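Fatty Acid Kinase (Fak) B3 protein (Streptococcus pneumoniae, PDB 6CNG) binds linoleic acid and probably other long-chain fatty acids, and probably presents them to a fatty acid kinase for phosphorylation. Local coordinates at residues A[180-185]-A[287-292]; A[252-257]-A[279-284]; A[78-83]-A[188-193]. All coordinates share one frame; numbering follows the deposited sequence.

How the contacts relate
Contacts 1 and 3 both line the tunnel that holds linoleic acid, with contact 3 at the carboxyl end and contact 1 along the middle of the chain; their centres lie about 13 Å apart. Tyr288 of contact 1 joins them, its OH 2.8 Å from OG of Ser83 in contact 3, a probable hydrogen bond. Contact 2, about 10 Å from contact 1 between centres, lies away from the annotated sites and shares helix 283-289 and one beta sheet with it. There Gly292 N of contact 1 lies 2.9 Å from Arg254 O of contact 2. Contacts 2 and 3 barely meet, about 19 Å apart between centres, where Leu284 packs on Ser83.

Contact 1. Residues A[180-185]-A[287-292]; sequences FVLAKV and FYAEEG. With EIC (linoleic acid), chain C; ACT (acetate ion), chain I.
A single water is held by Ala289 O and Glu291 O, near the end of helix 283-289, and by the backbone N of Lys184. The water donates to Ala289 O at 2.8 Å and to Glu291 O, and accepts from Lys184 N at 2.9 Å. No direct hydrogen bond crosses between 180-185 and 287-292, and this water supplies the polar link. Leu182 adds the apolar part: its CG stands anti to the carbonyl carbon (chi1 -46°), which sends CD2 to Ala289 CB at 4.0 Å and CD1 to the lipid. Beyond it, the Glu290 carboxylate lies against Lys184 CB, its CD 3.8 Å away; OE1 is bonded to Tyr75 and OE2 to the backbone N of Asn187, so the group is fixed from beyond the contact. Lys184 instead turns its amine to an acetate, probably from the crystallisation liquor. Toward the ligand, Phe180 offers a ring face to C14 of linoleic acid, 3.6 Å above the plane near the rim, while Tyr288 CB touches C10 at 3.3 Å and its ring runs beside the carboxyl half of the chain. Strand end and helix end thus form part of the wall of the fatty acid tunnel of the DegV fold.

Contact 2. Residues A[252-257]-A[279-284]; sequences AQRNNE and LPTSGL
Thr281 sets OG1 between its backbone N and carbonyl carbon (chi1 40°), facing the Gln253 carbonyl and the side chain of Arg254; Gln253 CG takes the equivalent position and the chain bends back at chi2. Gln253 O accepts from Thr281 N at 3.0 Å, the donor standing well above the carbonyl plane, 43° out of it. OG1 of Thr281 lies 3.2 Å from the same Gln253 O, a bond that is not settled, and is also hydrogen-bonded to Ser286 OG. Methyl CG2 of Thr281 packs on Ala252 CB at 4.0 Å, and Arg254 crosses the threonine at about a right angle, CB 3.5 Å from OG1. The Gln253 amide turns onto its own chain: OE1 accepts from Asn256 N at 2.7 Å, nearly straight (N-H...O 163°), tying down the turn after the strand. Water 2 links Arg254 NH1, in the plane of the guanidinium, to Thr281 O; Asp68 and Glu291 form salt bridges with the same arginine. In the parallel pair, Gln253 N donates to Leu279 O at 2.9 Å. This bond and that from Thr281 N join the strand ends of the beta-alpha-beta unit built from strand 247-253, helix 257-270 and edge strand 275-280, just before helix 283-289.

Contact 3. Residues A[78-83]-A[188-193]; sequences AEASKS and LVKNGR. With EIC (linoleic acid), chain C.
Asn191, directly after helix 186-190, reaches across to the backbone of Ser81 and Lys82 from a Schellman motif. Gly192 is the C-prime residue of that motif, with Arg193 N bonded to Leu188 O and Gly192 N to Val189 O. With CG anti to its carbonyl carbon (chi1 -80°), Asn191 brings its amide to the passing chain. ND2 donates to Ser81 O at 3.1 Å in a moderately bent bond (N-H...O 146°), with Ser81 O about 20° out of the plane of the Asn191 amide, and has a second acceptor in Asn187 O. OD1 lies 3.4 Å from Lys82 CA and accepts from water 4 at 2.6 Å. The same water donates to Ser83 O and accepts from Arg193 NH2, so it ties both segments together beside the lipid pocket. Ala80 and Lys190 cover the outer end of the contact, where Ala80 CB meets the aliphatic CD of Lys190 at 4.3 Å; farther along, Lys190 NZ reaches water 3. At the inner end Ser83, a probable fatty acid-binding residue whose OG is partnered by Tyr288, lines the carboxyl end of linoleic acid. Arg193, held through NE by Leu110 O, lays one face of its guanidinium on the ligand, with EIC C3 3.7 Å above the plane and over its centre.

Contact 1. Residues A[180-185]-A[287-292]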
# COMPACT_ATOMS: atom_id res chain seq x y z
N PHE A 180 -2.36 -9.64 -4.62
CA PHE A 180 -3.49 -9.50 -3.71
C PHE A 180 -4.43 -10.68 -3.86
O PHE A 180 -4.48 -11.33 -4.90
CB PHE A 180 -4.22 -8.17 -3.90
CG PHE A 180 -4.67 -7.92 -5.30
CD1 PHE A 180 -5.81 -8.52 -5.79
CD2 PHE A 180 -3.98 -7.04 -6.11
CE1 PHE A 180 -6.22 -8.27 -7.04
CE2 PHE A 180 -4.39 -6.79 -7.37
CZ PHE A 180 -5.50 -7.40 -7.85
N VAL A 181 -5.14 -10.98 -2.78
CA VAL A 181 -6.27 -11.88 -2.83
C VAL A 181 -7.46 -11.19 -2.19
O VAL A 181 -7.42 -10.85 -1.00
CB VAL A 181 -6.03 -13.20 -2.11
CG1 VAL A 181 -7.24 -14.07 -2.27
CG2 VAL A 181 -4.78 -13.82 -2.67
N LEU A 182 -8.52 -11.06 -2.95
CA LEU A 182 -9.70 -10.38 -2.48
C LEU A 182 -10.89 -11.32 -2.57
O LEU A 182 -11.20 -11.86 -3.62
CB LEU A 182 -9.94 -9.13 -3.33
CG LEU A 182 -8.73 -8.26 -3.58
CD1 LEU A 182 -9.11 -7.06 -4.42
CD2 LEU A 182 -8.12 -7.80 -2.29
N ALA A 183 -11.58 -11.46 -1.44
CA ALA A 183 -12.86 -12.14 -1.40
C ALA A 183 -14.01 -11.24 -1.81
O ALA A 183 -15.06 -11.74 -2.22
CB ALA A 183 -13.08 -12.64 0.02
N LYS A 184 -13.85 -9.93 -1.71
CA LYS A 184 -14.88 -9.03 -2.15
C LYS A 184 -14.21 -7.86 -2.83
O LYS A 184 -13.13 -7.44 -2.42
CB LYS A 184 -15.67 -8.49 -0.97
CG LYS A 184 -16.73 -9.45 -0.50
CD LYS A 184 -17.18 -9.20 0.89
CE LYS A 184 -18.61 -9.67 1.07
NZ LYS A 184 -18.95 -10.82 0.20
N VAL A 185 -14.85 -7.35 -3.86
CA VAL A 185 -14.30 -6.24 -4.64
C VAL A 185 -15.36 -5.20 -4.92
O VAL A 185 -15.20 -4.35 -5.80
CB VAL A 185 -13.67 -6.75 -5.95
CG1 VAL A 185 -12.59 -7.77 -5.67
CG2 VAL A 185 -14.72 -7.34 -6.83
N PHE A 287 -10.84 -0.62 3.32
CA PHE A 287 -12.04 -0.27 2.60
C PHE A 287 -12.07 -0.92 1.25
O PHE A 287 -13.12 -1.40 0.80
CB PHE A 287 -12.06 1.24 2.45
CG PHE A 287 -13.17 1.75 1.62
CD1 PHE A 287 -14.47 1.58 1.99
CD2 PHE A 287 -12.90 2.42 0.46
CE1 PHE A 287 -15.48 2.07 1.21
CE2 PHE A 287 -13.91 2.90 -0.31
CZ PHE A 287 -15.19 2.74 0.06
N TYR A 288 -10.94 -0.94 0.57
CA TYR A 288 -10.92 -1.44 -0.79
C TYR A 288 -10.59 -2.91 -0.88
O TYR A 288 -11.10 -3.59 -1.77
CB TYR A 288 -9.93 -0.64 -1.58
CG TYR A 288 -10.53 0.59 -2.06
CD1 TYR A 288 -11.62 0.55 -2.91
CD2 TYR A 288 -10.04 1.79 -1.68
CE1 TYR A 288 -12.19 1.67 -3.37
CE2 TYR A 288 -10.60 2.95 -2.14
CZ TYR A 288 -11.68 2.88 -2.99
OH TYR A 288 -12.28 4.03 -3.48
N ALA A 289 -9.75 -3.41 -0.02
CA ALA A 289 -9.48 -4.85 -0.05
C ALA A 289 -10.60 -5.64 0.59
O ALA A 289 -10.81 -6.81 0.23
CB ALA A 289 -8.16 -5.15 0.66
N GLU A 290 -11.30 -5.02 1.55
CA GLU A 290 -12.48 -5.57 2.20
C GLU A 290 -12.17 -6.78 3.06
O GLU A 290 -11.01 -7.18 3.20
CB GLU A 290 -13.56 -5.88 1.17
CG GLU A 290 -14.02 -4.64 0.39
CD GLU A 290 -15.44 -4.76 -0.16
OE1 GLU A 290 -16.37 -5.07 0.62
OE2 GLU A 290 -15.62 -4.55 -1.36
N GLU A 291 -13.20 -7.34 3.65
CA GLU A 291 -12.98 -8.36 4.66
C GLU A 291 -12.42 -9.62 4.03
O GLU A 291 -12.89 -10.07 2.98
CB GLU A 291 -14.29 -8.63 5.38
CG GLU A 291 -14.80 -7.42 6.14
CD GLU A 291 -13.92 -7.06 7.29
OE1 GLU A 291 -13.98 -5.89 7.73
OE2 GLU A 291 -13.17 -7.92 7.77
N GLY A 292 -11.41 -10.17 4.68
CA GLY A 292 -10.68 -11.29 4.17
C GLY A 292 -9.60 -10.94 3.17
O GLY A 292 -8.97 -11.85 2.63
C1 EIC C . -8.91 7.83 -3.63
C2 EIC C . -8.23 6.54 -3.20
C3 EIC C . -8.49 5.37 -4.13
C4 EIC C . -7.57 4.21 -3.84
C5 EIC C . -7.75 3.08 -4.83
C6 EIC C . -6.74 1.96 -4.61
C7 EIC C . -7.05 1.08 -3.40
C8 EIC C . -5.93 0.09 -3.14
C9 EIC C . -6.25 -0.66 -1.86
C10 EIC C . -6.84 -1.83 -1.88
C11 EIC C . -7.26 -2.52 -3.17
C12 EIC C . -6.77 -3.96 -3.04
C13 EIC C . -6.07 -4.60 -3.95
C14 EIC C . -5.70 -3.97 -5.27
C15 EIC C . -4.39 -3.18 -5.18
C16 EIC C . -4.05 -2.60 -6.54
C17 EIC C . -2.87 -1.68 -6.47
C18 EIC C . -2.60 -1.10 -7.84
O1 EIC C . -8.27 8.74 -4.23
O2 EIC C . -10.13 7.99 -3.38
C ACT I . -21.59 -8.38 -2.19
O ACT I . -21.62 -7.53 -3.12
OXT ACT I . -20.58 -8.84 -1.58
CH3 ACT I . -23.01 -8.92 -1.76
O HOH W 1 -11.86 -9.38 0.39

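Contact 2. Residues A[252-257]-A[279-284]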
# COMPACT_ATOMS: atom_id res chain seq x y z
N ALA A 252 -0.10 -7.15 4.13
CA ALA A 252 -1.15 -6.32 4.71
C ALA A 252 -2.49 -7.03 4.55
O ALA A 252 -2.90 -7.34 3.43
CB ALA A 252 -1.18 -4.97 4.01
N GLN A 253 -3.20 -7.25 5.65
CA GLN A 253 -4.40 -8.06 5.61
C GLN A 253 -5.52 -7.43 6.44
O GLN A 253 -5.27 -6.69 7.39
CB GLN A 253 -4.14 -9.48 6.11
CG GLN A 253 -3.46 -9.56 7.45
CD GLN A 253 -4.43 -9.44 8.60
OE1 GLN A 253 -5.55 -9.86 8.50
NE2 GLN A 253 -3.98 -8.86 9.70
N ARG A 254 -6.76 -7.74 6.04
CA ARG A 254 -7.98 -7.34 6.75
C ARG A 254 -8.67 -8.60 7.22
O ARG A 254 -9.34 -9.27 6.44
CB ARG A 254 -8.90 -6.54 5.85
CG ARG A 254 -10.18 -6.12 6.51
CD ARG A 254 -9.94 -5.30 7.75
NE ARG A 254 -11.17 -5.05 8.48
CZ ARG A 254 -11.21 -4.52 9.69
NH1 ARG A 254 -10.09 -4.16 10.31
NH2 ARG A 254 -12.37 -4.37 10.28
N ASN A 255 -8.54 -8.89 8.49
CA ASN A 255 -9.19 -10.06 9.08
C ASN A 255 -8.86 -11.31 8.27
O ASN A 255 -9.72 -12.12 7.93
CB ASN A 255 -10.70 -9.86 9.20
CG ASN A 255 -11.10 -9.15 10.49
OD1 ASN A 255 -10.54 -9.38 11.55
ND2 ASN A 255 -12.07 -8.26 10.39
N ASN A 256 -7.60 -11.47 7.98
CA ASN A 256 -7.10 -12.60 7.22
C ASN A 256 -5.83 -13.15 7.85
O ASN A 256 -4.95 -13.64 7.15
CB ASN A 256 -6.86 -12.19 5.76
CG ASN A 256 -6.88 -13.36 4.84
OD1 ASN A 256 -7.55 -14.35 5.09
ND2 ASN A 256 -6.15 -13.25 3.75
N GLU A 257 -5.71 -13.07 9.17
CA GLU A 257 -4.50 -13.50 9.84
C GLU A 257 -4.25 -14.99 9.69
O GLU A 257 -3.10 -15.42 9.65
CB GLU A 257 -4.58 -13.20 11.34
CG GLU A 257 -4.36 -11.75 11.68
CD GLU A 257 -5.64 -10.96 11.80
OE1 GLU A 257 -6.65 -11.34 11.19
OE2 GLU A 257 -5.63 -9.93 12.51
N LEU A 279 0.95 -7.23 8.60
CA LEU A 279 0.45 -5.96 9.13
C LEU A 279 -1.04 -5.83 8.90
O LEU A 279 -1.55 -6.27 7.88
CB LEU A 279 1.11 -4.75 8.46
CG LEU A 279 2.62 -4.64 8.56
CD1 LEU A 279 3.05 -3.44 7.77
CD2 LEU A 279 3.01 -4.52 10.00
N PRO A 280 -1.76 -5.19 9.81
CA PRO A 280 -3.16 -4.90 9.53
C PRO A 280 -3.27 -3.78 8.49
O PRO A 280 -2.46 -2.86 8.44
CB PRO A 280 -3.70 -4.48 10.90
CG PRO A 280 -2.55 -3.92 11.58
CD PRO A 280 -1.32 -4.57 11.06
N THR A 281 -4.27 -3.89 7.64
CA THR A 281 -4.49 -2.87 6.64
C THR A 281 -4.88 -1.53 7.27
O THR A 281 -5.47 -1.48 8.36
CB THR A 281 -5.59 -3.32 5.70
OG1 THR A 281 -6.61 -3.98 6.45
CG2 THR A 281 -5.06 -4.28 4.70
N SER A 282 -4.57 -0.45 6.56
CA SER A 282 -5.06 0.87 6.88
C SER A 282 -6.56 0.96 6.64
O SER A 282 -7.20 0.04 6.14
CB SER A 282 -4.35 1.92 6.02
OG SER A 282 -4.61 1.75 4.66
N GLY A 283 -7.13 2.10 7.00
CA GLY A 283 -8.54 2.32 6.73
C GLY A 283 -8.85 2.29 5.26
O GLY A 283 -9.80 1.65 4.82
N LEU A 284 -8.00 2.93 4.47
CA LEU A 284 -8.17 2.94 3.03
C LEU A 284 -8.01 1.55 2.46
O LEU A 284 -8.82 1.10 1.66
CB LEU A 284 -7.11 3.86 2.45
CG LEU A 284 -7.21 4.14 0.97
CD1 LEU A 284 -6.60 3.02 0.17
CD2 LEU A 284 -8.65 4.40 0.59
O HOH W 2 -7.45 -3.47 9.69

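Contact 3. Residues A[78-83]-A[188-193]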
# COMPACT_ATOMS: atom_id res chain seq x y z
N ALA A 78 -26.55 1.17 2.81
CA ALA A 78 -26.88 0.71 1.48
C ALA A 78 -26.31 1.64 0.44
O ALA A 78 -25.85 1.19 -0.61
CB ALA A 78 -28.39 0.62 1.35
N GLU A 79 -26.31 2.94 0.71
CA GLU A 79 -25.63 3.88 -0.17
C GLU A 79 -24.13 3.59 -0.24
O GLU A 79 -23.50 3.27 0.77
CB GLU A 79 -25.85 5.31 0.33
CG GLU A 79 -25.27 6.36 -0.60
CD GLU A 79 -25.70 7.78 -0.26
OE1 GLU A 79 -25.67 8.64 -1.17
OE2 GLU A 79 -26.06 8.03 0.91
N ALA A 80 -23.58 3.68 -1.44
CA ALA A 80 -22.17 3.40 -1.65
C ALA A 80 -21.33 4.42 -0.89
O ALA A 80 -21.68 5.59 -0.77
CB ALA A 80 -21.81 3.48 -3.14
N SER A 81 -20.19 3.95 -0.39
CA SER A 81 -19.19 4.80 0.24
C SER A 81 -18.12 5.17 -0.79
O SER A 81 -17.94 4.48 -1.79
CB SER A 81 -18.59 4.08 1.45
OG SER A 81 -19.58 3.76 2.43
N LYS A 82 -17.39 6.26 -0.52
CA LYS A 82 -16.46 6.88 -1.45
C LYS A 82 -15.16 7.27 -0.77
O LYS A 82 -15.18 7.70 0.37
CB LYS A 82 -17.10 8.16 -2.01
CG LYS A 82 -16.13 9.19 -2.59
CD LYS A 82 -16.85 10.37 -3.27
CE LYS A 82 -15.92 11.25 -4.13
NZ LYS A 82 -14.51 10.74 -4.22
N SER A 83 -14.04 7.15 -1.46
CA SER A 83 -12.76 7.66 -0.95
C SER A 83 -12.36 8.98 -1.61
O SER A 83 -12.84 9.33 -2.69
CB SER A 83 -11.66 6.63 -1.15
OG SER A 83 -11.36 6.48 -2.49
N LEU A 188 -14.30 -1.46 -4.77
CA LEU A 188 -13.53 -1.12 -5.96
C LEU A 188 -14.45 -0.84 -7.15
O LEU A 188 -14.31 0.17 -7.84
CB LEU A 188 -12.57 -2.26 -6.30
CG LEU A 188 -11.35 -2.37 -5.41
CD1 LEU A 188 -10.74 -3.75 -5.50
CD2 LEU A 188 -10.34 -1.29 -5.75
N VAL A 189 -15.39 -1.73 -7.41
CA VAL A 189 -16.29 -1.52 -8.54
C VAL A 189 -17.13 -0.27 -8.34
O VAL A 189 -17.19 0.60 -9.20
CB VAL A 189 -17.15 -2.78 -8.75
CG1 VAL A 189 -18.17 -2.56 -9.80
CG2 VAL A 189 -16.26 -3.96 -9.10
N LYS A 190 -17.73 -0.13 -7.16
CA LYS A 190 -18.62 1.00 -6.89
C LYS A 190 -17.92 2.33 -7.06
O LYS A 190 -18.58 3.34 -7.33
CB LYS A 190 -19.14 0.90 -5.47
CG LYS A 190 -20.19 -0.21 -5.28
CD LYS A 190 -20.49 -0.54 -3.78
CE LYS A 190 -21.69 -1.44 -3.63
NZ LYS A 190 -21.91 -1.93 -2.24
N ASN A 191 -16.60 2.37 -6.88
CA ASN A 191 -15.82 3.58 -6.96
C ASN A 191 -15.10 3.73 -8.29
O ASN A 191 -14.30 4.65 -8.44
CB ASN A 191 -14.82 3.63 -5.80
CG ASN A 191 -15.43 4.07 -4.51
OD1 ASN A 191 -15.42 5.26 -4.20
ND2 ASN A 191 -15.94 3.13 -3.74
N GLY A 192 -15.38 2.86 -9.25
CA GLY A 192 -14.82 2.99 -10.58
C GLY A 192 -13.35 2.67 -10.69
O GLY A 192 -12.66 3.27 -11.51
N ARG A 193 -12.86 1.72 -9.89
CA ARG A 193 -11.46 1.30 -9.91
C ARG A 193 -11.29 -0.15 -10.34
O ARG A 193 -10.18 -0.68 -10.33
CB ARG A 193 -10.82 1.55 -8.54
CG ARG A 193 -10.20 2.94 -8.44
CD ARG A 193 -10.74 3.73 -7.32
NE ARG A 193 -10.31 5.12 -7.44
CZ ARG A 193 -10.91 6.15 -6.84
NH1 ARG A 193 -10.46 7.36 -7.03
NH2 ARG A 193 -11.94 5.98 -6.06
C1 EIC C . -8.91 7.83 -3.63
C2 EIC C . -8.23 6.54 -3.20
C3 EIC C . -8.49 5.37 -4.13
C4 EIC C . -7.57 4.21 -3.84
C5 EIC C . -7.75 3.08 -4.83
C6 EIC C . -6.74 1.96 -4.61
C7 EIC C . -7.05 1.08 -3.40
C8 EIC C . -5.93 0.09 -3.14
C9 EIC C . -6.25 -0.66 -1.86
C10 EIC C . -6.84 -1.83 -1.88
C11 EIC C . -7.26 -2.52 -3.17
C12 EIC C . -6.77 -3.96 -3.04
C13 EIC C . -6.07 -4.60 -3.95
C14 EIC C . -5.70 -3.97 -5.27
C15 EIC C . -4.39 -3.18 -5.18
C16 EIC C . -4.05 -2.60 -6.54
C17 EIC C . -2.87 -1.68 -6.47
C18 EIC C . -2.60 -1.10 -7.84
O1 EIC C . -8.27 8.74 -4.23
O2 EIC C . -10.13 7.99 -3.38
O HOH W 3 -23.20 -0.36 0.25
O HOH W 4 -14.22 7.46 -4.98